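Long-range contacts in esterase D (Lactobacillus rhamnosus, PDB 3DLT), which probably hydrolyses carboxylic esters, as a serine hydrolase of the alpha/beta-hydrolase clan: residues V26-Y31 / P55-H60; G99-G104 / V122-I127; P126-K131 / G200-Q205. All coordinates share one frame; numbering follows the deposited sequence.

In the fold
From the N terminus, strand 23-28 runs into the loop 29-31, and contact 1 closes the excursion through helix 39-47 and strand 51-54 by bringing 55-60 back beside it. Contact 2 follows in series: it joins the end of strand 94-99 and the start of helix 101-113 to the loop that leaves strand 119-122. Contact 3 begins on the segment where contact 2 ends, sharing P126 and I127, and reaches far down the chain to the N-terminal part of helix 202-209. None encloses another. Contacts 1 and 2 touch directly, through L28 O and L100 N among others, and both line the site of one butanoic acid; contact 3 lies nearer the surface.

Contact 1 (V26-Y31 / P55-H60); sequences VLLHAY and PLFSGH. With BUA (butanoic acid), chain B.
H29 holds the two segments together through one hydrogen bond and two ring contacts. H29 NE2 accepts the backbone N-H of F57 at 3.2 Å in a nearly straight bond (171°), although the donor sits 29° out of the imidazole plane. The ring's second nitrogen, H29 ND1, donates to A30 O at 2.7 Å, with that oxygen almost in the ring plane. Both nitrogens are thus used, which fixes the rotation of the imidazole and is consistent with a proton on ND1. With chi1 at 68°, CG stands between the backbone N and the carbonyl carbon, a setting that carries the ring across to 55-60.

A water bridges the backbones, giving hydrogen bonds to L27 O and P55 O.

The ring contacts form an aromatic cluster. F57 turns its edge to one face of H29, with CD2 of F57 3.4 Å from CE1 of H29. H29 in turn presents its own edge to the face of H60, H29 CE1 lying 3.7 Å from H60 CD2. H60 is steadied by its own bonds, ND1 to S58 O within the type II turn from F57 to H60 and NE2 with T32 N, while W77 meets the rings of both F57 and H60.

Apolar packing continues toward the strand. L28 CD2 rests 3.9 Å from P55 CG, and L28 CB lies against F57 CZ at 3.8 Å.

Beyond the cluster, Y31 N donates to O1 of the butanoic acid at 2.8 Å. L102 N donates to the same oxygen, and two backbone N-H groups directed at one carboxylate oxygen are consistent with the oxyanion hole of alpha/beta hydrolases.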
ATOM      1  N   VAL A  26      -9.471  -0.872  -5.537  1.00 30.99           N
ATOM      2  CA  VAL A  26      -9.058  -1.149  -4.171  1.00 30.49           C
ATOM      3  C   VAL A  26      -7.715  -0.483  -3.932  1.00 31.22           C
ATOM      4  O   VAL A  26      -6.783  -0.625  -4.715  1.00 30.40           O
ATOM      5  CB  VAL A  26      -8.916  -2.659  -3.937  1.00 31.13           C
ATOM      6  CG1 VAL A  26      -8.468  -2.954  -2.495  1.00 29.35           C
ATOM      7  CG2 VAL A  26     -10.222  -3.358  -4.243  1.00 30.15           C
ATOM      8  N   LEU A  27      -7.627   0.265  -2.826  1.00 31.21           N
ATOM      9  CA  LEU A  27      -6.445   0.990  -2.433  1.00 30.70           C
ATOM     10  C   LEU A  27      -6.097   0.486  -1.043  1.00 31.31           C
ATOM     11  O   LEU A  27      -6.926   0.616  -0.136  1.00 31.48           O
ATOM     12  CB  LEU A  27      -6.793   2.485  -2.330  1.00 30.40           C
ATOM     13  CG  LEU A  27      -7.123   3.196  -3.647  1.00 29.11           C
ATOM     14  CD1 LEU A  27      -7.436   4.738  -3.433  1.00 23.35           C
ATOM     15  CD2 LEU A  27      -5.902   2.990  -4.459  1.00 29.55           C
ATOM     16  N   LEU A  28      -4.885  -0.066  -0.904  1.00 31.64           N
ATOM     17  CA  LEU A  28      -4.387  -0.665   0.343  1.00 31.57           C
ATOM     18  C   LEU A  28      -3.282   0.181   0.966  1.00 31.53           C
ATOM     19  O   LEU A  28      -2.282   0.487   0.330  1.00 31.62           O
ATOM     20  CB  LEU A  28      -3.851  -2.069   0.079  1.00 31.60           C
ATOM     21  CG  LEU A  28      -4.769  -3.032  -0.669  1.00 31.26           C
ATOM     22  CD1 LEU A  28      -4.037  -4.346  -0.943  1.00 29.83           C
ATOM     23  CD2 LEU A  28      -6.063  -3.282   0.066  1.00 32.20           C
ATOM     24  N   HIS A  29      -3.448   0.528   2.242  1.00 32.13           N
ATOM     25  CA  HIS A  29      -2.710   1.643   2.805  1.00 32.06           C
ATOM     26  C   HIS A  29      -1.306   1.260   3.287  1.00 33.46           C
ATOM     27  O   HIS A  29      -0.852   0.121   3.101  1.00 33.78           O
ATOM     28  CB  HIS A  29      -3.532   2.361   3.867  1.00 32.16           C
ATOM     29  CG  HIS A  29      -3.778   1.578   5.127  1.00 30.96           C
ATOM     30  ND1 HIS A  29      -2.770   1.193   5.989  1.00 31.73           N
ATOM     31  CD2 HIS A  29      -4.938   1.165   5.700  1.00 33.48           C
ATOM     32  CE1 HIS A  29      -3.295   0.550   7.017  1.00 30.62           C
ATOM     33  NE2 HIS A  29      -4.609   0.540   6.882  1.00 31.41           N
ATOM     34  N   ALA A  30      -0.616   2.226   3.888  1.00 33.93           N
ATOM     35  CA  ALA A  30       0.756   2.034   4.331  1.00 34.11           C
ATOM     36  C   ALA A  30       0.816   1.342   5.714  1.00 35.02           C
ATOM     37  O   ALA A  30      -0.149   1.357   6.487  1.00 34.93           O
ATOM     38  CB  ALA A  30       1.465   3.365   4.380  1.00 34.12           C
ATOM     39  N   TYR A  31       1.970   0.748   6.006  1.00 35.61           N
ATOM     40  CA  TYR A  31       2.306   0.261   7.342  1.00 35.76           C
ATOM     41  C   TYR A  31       2.412   1.464   8.263  1.00 35.66           C
ATOM     42  O   TYR A  31       3.090   2.457   7.940  1.00 35.46           O
ATOM     43  CB  TYR A  31       3.645  -0.472   7.265  1.00 36.65           C
ATOM     44  CG  TYR A  31       4.117  -1.144   8.522  1.00 36.44           C
ATOM     45  CD1 TYR A  31       3.288  -1.977   9.239  1.00 34.91           C
ATOM     46  CD2 TYR A  31       5.413  -0.974   8.959  1.00 37.11           C
ATOM     47  CE1 TYR A  31       3.730  -2.604  10.378  1.00 37.60           C
ATOM     48  CE2 TYR A  31       5.874  -1.624  10.089  1.00 38.74           C
ATOM     49  CZ  TYR A  31       5.035  -2.427  10.794  1.00 39.01           C
ATOM     50  OH  TYR A  31       5.535  -3.066  11.906  1.00 38.65           O
ATOM     51  N   PRO A  55     -10.003  -0.195   2.666  1.00 31.62           N
ATOM     52  CA  PRO A  55     -10.148  -0.849   3.961  1.00 31.39           C
ATOM     53  C   PRO A  55      -9.094  -0.454   4.968  1.00 31.65           C
ATOM     54  O   PRO A  55      -8.073   0.161   4.624  1.00 30.50           O
ATOM     55  CB  PRO A  55      -9.985  -2.311   3.611  1.00 31.31           C
ATOM     56  CG  PRO A  55      -9.029  -2.304   2.445  1.00 31.85           C
ATOM     57  CD  PRO A  55      -9.433  -1.101   1.642  1.00 32.03           C
ATOM     58  N   LEU A  56      -9.331  -0.882   6.201  1.00 32.47           N
ATOM     59  CA  LEU A  56      -8.419  -0.643   7.334  1.00 33.97           C
ATOM     60  C   LEU A  56      -7.744  -1.931   7.737  1.00 34.92           C
ATOM     61  O   LEU A  56      -8.420  -2.929   7.933  1.00 35.74           O
ATOM     62  CB  LEU A  56      -9.212  -0.131   8.520  1.00 33.78           C
ATOM     63  CG  LEU A  56      -8.419   0.202   9.776  1.00 33.52           C
ATOM     64  CD1 LEU A  56      -7.309   1.221   9.516  1.00 34.12           C
ATOM     65  CD2 LEU A  56      -9.403   0.667  10.848  1.00 35.17           C
ATOM     66  N   PHE A  57      -6.425  -1.941   7.812  1.00 35.63           N
ATOM     67  CA  PHE A  57      -5.730  -3.150   8.203  1.00 36.66           C
ATOM     68  C   PHE A  57      -5.784  -3.286   9.713  1.00 36.48           C
ATOM     69  O   PHE A  57      -5.733  -2.298  10.398  1.00 36.84           O
ATOM     70  CB  PHE A  57      -4.280  -3.112   7.711  1.00 37.04           C
ATOM     71  CG  PHE A  57      -4.124  -3.300   6.217  1.00 37.41           C
ATOM     72  CD1 PHE A  57      -4.772  -4.328   5.554  1.00 38.15           C
ATOM     73  CD2 PHE A  57      -3.267  -2.482   5.491  1.00 38.42           C
ATOM     74  CE1 PHE A  57      -4.602  -4.503   4.184  1.00 37.35           C
ATOM     75  CE2 PHE A  57      -3.087  -2.668   4.135  1.00 36.40           C
ATOM     76  CZ  PHE A  57      -3.744  -3.682   3.490  1.00 37.86           C
ATOM     77  N   SER A  58      -5.894  -4.510  10.229  1.00 37.34           N
ATOM     78  CA  SER A  58      -5.892  -4.764  11.687  1.00 37.46           C
ATOM     79  C   SER A  58      -4.707  -4.136  12.418  1.00 37.80           C
ATOM     80  O   SER A  58      -3.582  -4.077  11.896  1.00 37.62           O
ATOM     81  CB  SER A  58      -5.909  -6.278  12.003  1.00 37.84           C
ATOM     82  OG  SER A  58      -7.183  -6.852  11.774  1.00 40.27           O
ATOM     83  N   GLY A  59      -4.984  -3.680  13.646  1.00 37.97           N
ATOM     84  CA  GLY A  59      -4.031  -2.972  14.488  1.00 37.59           C
ATOM     85  C   GLY A  59      -3.793  -1.514  14.166  1.00 37.88           C
ATOM     86  O   GLY A  59      -3.199  -0.782  14.962  1.00 37.12           O
ATOM     87  N   HIS A  60      -4.220  -1.095  12.977  1.00 37.30           N
ATOM     88  CA  HIS A  60      -4.022   0.245  12.524  1.00 37.31           C
ATOM     89  C   HIS A  60      -5.213   1.149  12.836  1.00 37.89           C
ATOM     90  O   HIS A  60      -6.315   0.679  13.116  1.00 37.04           O
ATOM     91  CB  HIS A  60      -3.798   0.226  11.003  1.00 36.71           C
ATOM     92  CG  HIS A  60      -2.470  -0.313  10.588  1.00 33.93           C
ATOM     93  ND1 HIS A  60      -2.204  -1.661  10.525  1.00 31.86           N
ATOM     94  CD2 HIS A  60      -1.344   0.314  10.175  1.00 33.15           C
ATOM     95  CE1 HIS A  60      -0.963  -1.844  10.101  1.00 30.90           C
ATOM     96  NE2 HIS A  60      -0.418  -0.661   9.886  1.00 33.91           N
TER
HETATM   97  C1  BUA B 245       7.417   1.927   4.365  1.00 32.21           C
HETATM   98  C2  BUA B 245       6.214   1.806   5.265  1.00 33.19           C
HETATM   99  C3  BUA B 245       5.058   2.696   4.800  1.00 33.42           C
HETATM  100  C4  BUA B 245       4.320   2.012   3.658  1.00 34.55           C
HETATM  101  O1  BUA B 245       3.823   0.901   3.864  1.00 32.86           O
HETATM  102  O2  BUA B 245       4.228   2.577   2.556  1.00 33.73           O
HETATM  103  O   HOH W   1      -6.325   0.599   2.527  1.00 33.40           O

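Contact 2 (G99-G104 / V122-I127); sequences GLSLGG and VFSSPI. With BUA (butanoic acid), chain B.
S101 OG, the predicted nucleophile, donates to S125 O at 2.7 Å, and the donor lies in the carbonyl plane. A chi1 of -67° places OG anti to the carbonyl carbon, on the side where S125 O and S124 CB lie. Between the backbones, F123 N donates to G99 O at 2.8 Å, and a water donates to both S101 O and S124 O. At the N-terminal end of helix 101-113, S101 N and L102 N hold the two oxygens of the butanoic acid, L102 N reaching O1 at 3.0 Å, nearly straight. With an alanine at S101 the hydroxyl is gone, and S125 O would probably lose this donor and the site its predicted nucleophile.

Packing surrounds these bonds. L100 CD2 meets F123 CB at 3.8 Å, and I127 CG1 lies 4.0 Å from S101 CB. V122 CG1 sets a methyl against G104 O at 3.6 Å.

The sharp turn from strand 94-99 into the helix at S101 fits the nucleophile elbow of alpha/beta hydrolases, and H226, the predicted charge-relay histidine, touches S101 and S124. Helix 155-178 packs on L102 and I127, helix 202-209 on V122 and S125, and helix 234-247 on F123, while V122 pairs with strand 187-192.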
ATOM      1  N   GLY A  99      -1.503  -0.206  -3.937  1.00 33.66           N
ATOM      2  CA  GLY A  99      -1.169   0.042  -2.544  1.00 33.17           C
ATOM      3  C   GLY A  99       0.161   0.726  -2.404  1.00 33.89           C
ATOM      4  O   GLY A  99       0.907   0.863  -3.359  1.00 33.25           O
ATOM      5  N   LEU A 100       0.434   1.193  -1.183  1.00 34.91           N
ATOM      6  CA  LEU A 100       1.694   1.838  -0.830  1.00 35.96           C
ATOM      7  C   LEU A 100       2.713   0.724  -0.607  1.00 36.01           C
ATOM      8  O   LEU A 100       2.634  -0.263  -1.334  1.00 37.08           O
ATOM      9  CB  LEU A 100       1.456   2.801   0.348  1.00 35.95           C
ATOM     10  CG  LEU A 100       0.979   4.168  -0.107  1.00 35.67           C
ATOM     11  CD1 LEU A 100       0.310   4.964   1.079  1.00 35.48           C
ATOM     12  CD2 LEU A 100       2.186   4.945  -0.764  1.00 35.76           C
ATOM     13  N   SER A 101       3.681   0.815   0.299  1.00 35.99           N
ATOM     14  CA  SER A 101       4.669  -0.247   0.351  1.00 35.64           C
ATOM     15  C   SER A 101       4.051  -1.530   0.848  1.00 35.97           C
ATOM     16  O   SER A 101       4.065  -2.528   0.138  1.00 36.23           O
ATOM     17  CB  SER A 101       5.885   0.086   1.220  1.00 35.90           C
ATOM     18  OG  SER A 101       6.665   1.124   0.693  1.00 35.81           O
ATOM     19  N   LEU A 102       3.516  -1.501   2.078  1.00 36.45           N
ATOM     20  CA  LEU A 102       2.807  -2.653   2.655  1.00 35.76           C
ATOM     21  C   LEU A 102       1.644  -3.079   1.789  1.00 35.89           C
ATOM     22  O   LEU A 102       1.590  -4.210   1.275  1.00 35.69           O
ATOM     23  CB  LEU A 102       2.261  -2.330   4.064  1.00 36.39           C
ATOM     24  CG  LEU A 102       1.663  -3.563   4.780  1.00 36.70           C
ATOM     25  CD1 LEU A 102       2.766  -4.582   5.040  1.00 36.80           C
ATOM     26  CD2 LEU A 102       0.905  -3.190   6.077  1.00 36.56           C
ATOM     27  N   GLY A 103       0.689  -2.173   1.645  1.00 34.90           N
ATOM     28  CA  GLY A 103      -0.460  -2.427   0.820  1.00 34.57           C
ATOM     29  C   GLY A 103      -0.023  -2.962  -0.520  1.00 34.15           C
ATOM     30  O   GLY A 103      -0.695  -3.811  -1.047  1.00 35.04           O
ATOM     31  N   GLY A 104       1.097  -2.490  -1.067  1.00 34.70           N
ATOM     32  CA  GLY A 104       1.526  -2.897  -2.426  1.00 34.01           C
ATOM     33  C   GLY A 104       2.020  -4.329  -2.536  1.00 34.61           C
ATOM     34  O   GLY A 104       1.948  -4.927  -3.582  1.00 34.04           O
ATOM     35  N   VAL A 122       1.792  -0.524  -7.542  1.00 32.69           N
ATOM     36  CA  VAL A 122       2.314  -0.081  -6.257  1.00 33.22           C
ATOM     37  C   VAL A 122       2.637   1.397  -6.372  1.00 33.89           C
ATOM     38  O   VAL A 122       2.935   1.884  -7.461  1.00 34.32           O
ATOM     39  CB  VAL A 122       3.572  -0.891  -5.871  1.00 33.69           C
ATOM     40  CG1 VAL A 122       3.269  -2.374  -5.798  1.00 31.42           C
ATOM     41  CG2 VAL A 122       4.736  -0.623  -6.889  1.00 33.78           C
ATOM     42  N   PHE A 123       2.517   2.114  -5.252  1.00 34.60           N
ATOM     43  CA  PHE A 123       2.896   3.510  -5.148  1.00 34.36           C
ATOM     44  C   PHE A 123       4.187   3.658  -4.356  1.00 35.63           C
ATOM     45  O   PHE A 123       4.684   4.771  -4.146  1.00 35.13           O
ATOM     46  CB  PHE A 123       1.801   4.309  -4.450  1.00 34.32           C
ATOM     47  CG  PHE A 123       0.469   4.244  -5.120  1.00 32.66           C
ATOM     48  CD1 PHE A 123       0.360   4.088  -6.487  1.00 32.78           C
ATOM     49  CD2 PHE A 123      -0.671   4.365  -4.389  1.00 31.36           C
ATOM     50  CE1 PHE A 123      -0.867   4.033  -7.075  1.00 33.41           C
ATOM     51  CE2 PHE A 123      -1.909   4.314  -4.979  1.00 31.86           C
ATOM     52  CZ  PHE A 123      -2.009   4.183  -6.337  1.00 32.18           C
ATOM     53  N   SER A 124       4.736   2.546  -3.908  1.00 36.08           N
ATOM     54  CA  SER A 124       6.073   2.547  -3.367  1.00 36.87           C
ATOM     55  C   SER A 124       6.614   1.127  -3.308  1.00 37.38           C
ATOM     56  O   SER A 124       5.859   0.132  -3.365  1.00 37.15           O
ATOM     57  CB  SER A 124       6.117   3.179  -1.990  1.00 36.50           C
ATOM     58  OG  SER A 124       7.429   3.611  -1.711  1.00 37.22           O
ATOM     59  N   SER A 125       7.937   1.058  -3.194  1.00 38.51           N
ATOM     60  CA  SER A 125       8.670  -0.184  -3.265  1.00 38.92           C
ATOM     61  C   SER A 125       8.318  -1.089  -2.106  1.00 40.01           C
ATOM     62  O   SER A 125       7.888  -0.619  -1.040  1.00 39.96           O
ATOM     63  CB  SER A 125      10.175   0.083  -3.263  1.00 38.89           C
ATOM     64  OG  SER A 125      10.600   0.617  -4.485  1.00 38.77           O
ATOM     65  N   PRO A 126       8.506  -2.404  -2.306  1.00 41.42           N
ATOM     66  CA  PRO A 126       8.186  -3.345  -1.253  1.00 41.88           C
ATOM     67  C   PRO A 126       9.118  -3.242  -0.050  1.00 42.33           C
ATOM     68  O   PRO A 126      10.183  -2.603  -0.124  1.00 41.90           O
ATOM     69  CB  PRO A 126       8.322  -4.724  -1.944  1.00 42.55           C
ATOM     70  CG  PRO A 126       9.218  -4.488  -3.134  1.00 42.19           C
ATOM     71  CD  PRO A 126       9.017  -3.054  -3.532  1.00 41.53           C
ATOM     72  N   ILE A 127       8.680  -3.879   1.038  1.00 42.31           N
ATOM     73  CA  ILE A 127       9.462  -4.036   2.266  1.00 42.13           C
ATOM     74  C   ILE A 127      10.148  -5.394   2.180  1.00 42.71           C
ATOM     75  O   ILE A 127       9.481  -6.427   2.286  1.00 42.27           O
ATOM     76  CB  ILE A 127       8.543  -3.950   3.523  1.00 42.16           C
ATOM     77  CG1 ILE A 127       7.812  -2.579   3.575  1.00 41.60           C
ATOM     78  CG2 ILE A 127       9.332  -4.228   4.814  1.00 41.51           C
ATOM     79  CD1 ILE A 127       6.594  -2.538   4.567  1.00 41.28           C
TER
HETATM   80  C1  BUA B 245       7.417   1.927   4.365  1.00 32.21           C
HETATM   81  C2  BUA B 245       6.214   1.806   5.265  1.00 33.19           C
HETATM   82  C3  BUA B 245       5.058   2.696   4.800  1.00 33.42           C
HETATM   83  C4  BUA B 245       4.320   2.012   3.658  1.00 34.55           C
HETATM   84  O1  BUA B 245       3.823   0.901   3.864  1.00 32.86           O
HETATM   85  O2  BUA B 245       4.228   2.577   2.556  1.00 33.73           O
HETATM   86  O   HOH W   2       5.221  -2.433  -2.425  1.00 35.36           O

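Contact 3 (P126-K131 / G200-Q205)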
ATOM      1  N   PRO A 126       8.506  -2.404  -2.306  1.00 41.42           N
ATOM      2  CA  PRO A 126       8.186  -3.345  -1.253  1.00 41.88           C
ATOM      3  C   PRO A 126       9.118  -3.242  -0.050  1.00 42.33           C
ATOM      4  O   PRO A 126      10.183  -2.603  -0.124  1.00 41.90           O
ATOM      5  CB  PRO A 126       8.322  -4.724  -1.944  1.00 42.55           C
ATOM      6  CG  PRO A 126       9.218  -4.488  -3.134  1.00 42.19           C
ATOM      7  CD  PRO A 126       9.017  -3.054  -3.532  1.00 41.53           C
ATOM      8  N   ILE A 127       8.680  -3.879   1.038  1.00 42.31           N
ATOM      9  CA  ILE A 127       9.462  -4.036   2.266  1.00 42.13           C
ATOM     10  C   ILE A 127      10.148  -5.394   2.180  1.00 42.71           C
ATOM     11  O   ILE A 127       9.481  -6.427   2.286  1.00 42.27           O
ATOM     12  CB  ILE A 127       8.543  -3.950   3.523  1.00 42.16           C
ATOM     13  CG1 ILE A 127       7.812  -2.579   3.575  1.00 41.60           C
ATOM     14  CG2 ILE A 127       9.332  -4.228   4.814  1.00 41.51           C
ATOM     15  CD1 ILE A 127       6.594  -2.538   4.567  1.00 41.28           C
ATOM     16  N   LEU A 128      11.464  -5.389   1.941  1.00 43.17           N
ATOM     17  CA  LEU A 128      12.227  -6.620   1.726  1.00 43.84           C
ATOM     18  C   LEU A 128      13.440  -6.629   2.631  1.00 44.53           C
ATOM     19  O   LEU A 128      13.878  -5.572   3.083  1.00 43.91           O
ATOM     20  CB  LEU A 128      12.667  -6.726   0.259  1.00 44.22           C
ATOM     21  CG  LEU A 128      11.542  -6.989  -0.765  1.00 44.18           C
ATOM     22  CD1 LEU A 128      12.045  -6.826  -2.224  1.00 42.07           C
ATOM     23  CD2 LEU A 128      10.929  -8.373  -0.507  1.00 40.93           C
ATOM     24  N   PRO A 129      13.997  -7.822   2.909  1.00 45.31           N
ATOM     25  CA  PRO A 129      15.124  -7.885   3.865  1.00 45.95           C
ATOM     26  C   PRO A 129      16.286  -6.952   3.520  1.00 45.85           C
ATOM     27  O   PRO A 129      16.795  -6.996   2.393  1.00 46.02           O
ATOM     28  CB  PRO A 129      15.585  -9.345   3.781  1.00 45.72           C
ATOM     29  CG  PRO A 129      14.419 -10.078   3.294  1.00 45.56           C
ATOM     30  CD  PRO A 129      13.656  -9.155   2.389  1.00 45.57           C
ATOM     31  N   GLY A 130      16.665  -6.109   4.476  1.00 45.34           N
ATOM     32  CA  GLY A 130      17.883  -5.323   4.380  1.00 45.78           C
ATOM     33  C   GLY A 130      17.726  -4.087   3.518  1.00 45.91           C
ATOM     34  O   GLY A 130      18.694  -3.373   3.286  1.00 45.43           O
ATOM     35  N   LYS A 131      16.493  -3.818   3.087  1.00 45.97           N
ATOM     36  CA  LYS A 131      16.209  -2.796   2.089  1.00 46.32           C
ATOM     37  C   LYS A 131      15.328  -1.677   2.633  1.00 46.03           C
ATOM     38  O   LYS A 131      14.716  -0.935   1.867  1.00 46.41           O
ATOM     39  CB  LYS A 131      15.539  -3.434   0.873  1.00 46.28           C
ATOM     40  CG  LYS A 131      16.378  -4.484   0.162  1.00 47.38           C
ATOM     41  CD  LYS A 131      17.637  -3.908  -0.508  1.00 49.36           C
ATOM     42  CE  LYS A 131      18.498  -4.974  -1.215  1.00 49.71           C
ATOM     43  NZ  LYS A 131      18.004  -5.258  -2.615  1.00 52.61           N
ATOM     44  N   GLY A 200      14.457   2.999  -2.885  1.00 40.25           N
ATOM     45  CA  GLY A 200      13.733   3.188  -4.139  1.00 40.26           C
ATOM     46  C   GLY A 200      14.237   2.407  -5.346  1.00 40.39           C
ATOM     47  O   GLY A 200      13.522   2.274  -6.342  1.00 39.82           O
ATOM     48  N   ARG A 201      15.481   1.946  -5.290  1.00 40.82           N
ATOM     49  CA  ARG A 201      16.061   1.164  -6.390  1.00 42.34           C
ATOM     50  C   ARG A 201      15.343  -0.163  -6.635  1.00 41.63           C
ATOM     51  O   ARG A 201      15.356  -0.711  -7.742  1.00 40.65           O
ATOM     52  CB  ARG A 201      17.545   0.905  -6.120  1.00 42.40           C
ATOM     53  CG  ARG A 201      18.388   2.164  -6.176  1.00 43.99           C
ATOM     54  CD  ARG A 201      19.827   1.903  -5.781  1.00 45.09           C
ATOM     55  NE  ARG A 201      19.939   1.608  -4.350  1.00 48.79           N
ATOM     56  CZ  ARG A 201      21.087   1.603  -3.673  1.00 50.94           C
ATOM     57  NH1 ARG A 201      22.240   1.866  -4.290  1.00 50.85           N
ATOM     58  NH2 ARG A 201      21.081   1.325  -2.371  1.00 50.43           N
ATOM     59  N   LEU A 202      14.736  -0.671  -5.568  1.00 42.70           N
ATOM     60  CA  LEU A 202      13.800  -1.803  -5.615  1.00 42.09           C
ATOM     61  C   LEU A 202      12.734  -1.665  -6.701  1.00 42.05           C
ATOM     62  O   LEU A 202      12.283  -2.676  -7.239  1.00 41.85           O
ATOM     63  CB  LEU A 202      13.096  -1.940  -4.268  1.00 42.59           C
ATOM     64  CG  LEU A 202      13.555  -3.009  -3.278  1.00 43.42           C
ATOM     65  CD1 LEU A 202      15.030  -3.246  -3.349  1.00 44.03           C
ATOM     66  CD2 LEU A 202      13.095  -2.631  -1.861  1.00 41.32           C
ATOM     67  N   ALA A 203      12.295  -0.437  -6.985  1.00 41.67           N
ATOM     68  CA  ALA A 203      11.256  -0.227  -7.981  1.00 41.64           C
ATOM     69  C   ALA A 203      11.756  -0.648  -9.372  1.00 41.94           C
ATOM     70  O   ALA A 203      11.004  -1.204 -10.180  1.00 42.17           O
ATOM     71  CB  ALA A 203      10.794   1.240  -7.985  1.00 40.98           C
ATOM     72  N   TYR A 204      13.034  -0.372  -9.641  1.00 42.30           N
ATOM     73  CA  TYR A 204      13.682  -0.770 -10.895  1.00 41.99           C
ATOM     74  C   TYR A 204      13.779  -2.279 -10.930  1.00 41.47           C
ATOM     75  O   TYR A 204      13.584  -2.869 -11.953  1.00 41.55           O
ATOM     76  CB  TYR A 204      15.081  -0.130 -11.047  1.00 42.15           C
ATOM     77  CG  TYR A 204      15.071   1.380 -11.201  1.00 43.04           C
ATOM     78  CD1 TYR A 204      14.721   1.969 -12.402  1.00 43.50           C
ATOM     79  CD2 TYR A 204      15.424   2.222 -10.141  1.00 43.31           C
ATOM     80  CE1 TYR A 204      14.725   3.364 -12.553  1.00 44.57           C
ATOM     81  CE2 TYR A 204      15.418   3.619 -10.285  1.00 43.04           C
ATOM     82  CZ  TYR A 204      15.073   4.180 -11.495  1.00 43.16           C
ATOM     83  OH  TYR A 204      15.062   5.556 -11.676  1.00 43.50           O
ATOM     84  N   GLN A 205      14.033  -2.914  -9.796  1.00 40.90           N
ATOM     85  CA  GLN A 205      14.089  -4.369  -9.757  1.00 41.34           C
ATOM     86  C   GLN A 205      12.747  -5.047  -9.939  1.00 41.29           C
ATOM     87  O   GLN A 205      12.670  -6.129 -10.530  1.00 41.67           O
ATOM     88  CB  GLN A 205      14.720  -4.815  -8.466  1.00 41.90           C
ATOM     89  CG  GLN A 205      16.181  -4.417  -8.389  1.00 44.50           C
ATOM     90  CD  GLN A 205      16.706  -4.439  -6.981  1.00 46.38           C
ATOM     91  OE1 GLN A 205      16.560  -5.427  -6.266  1.00 47.23           O
ATOM     92  NE2 GLN A 205      17.290  -3.318  -6.556  1.00 51.39           N
TER
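P126 meets L202 in two ways: P126 O lies 3.4 Å from L202 CD2, and the ring atom P126 CD is 4.3 Å from L202 CB. After I127, which turns away, L128 points back across, L128 CD1 at 4.2 Å from L202 CG, and so adds a second apolar wall. From L128 to K131 the chain makes a type II turn, closed by K131 N to L128 O at 3.1 Å. A backbone hydrogen bond between K131 and D199 ties this turn to the chain just ahead of 200-205.

K131 ends the segment by laying its aliphatic chain over the leucine: K131 CB sits 3.8 Å from L202 CD2, while CG and CD follow CD1. Bends at chi2 (-66°) and chi4 curl the chain, leaving K131 NZ 3.7 Å from L202 CD1. K131 NZ also approaches Q205 OE1, which comes from the opposite direction, but at 3.9 Å this is no more than proximity.

L202 is therefore the buried side chain held among P126, L128 and K131, with no hydrogen bond across the segments. The contact is plain surface packing of an alpha/beta-hydrolase fold, in which the loop after strand 119-122 is laid against the N-terminal part of helix 202-209.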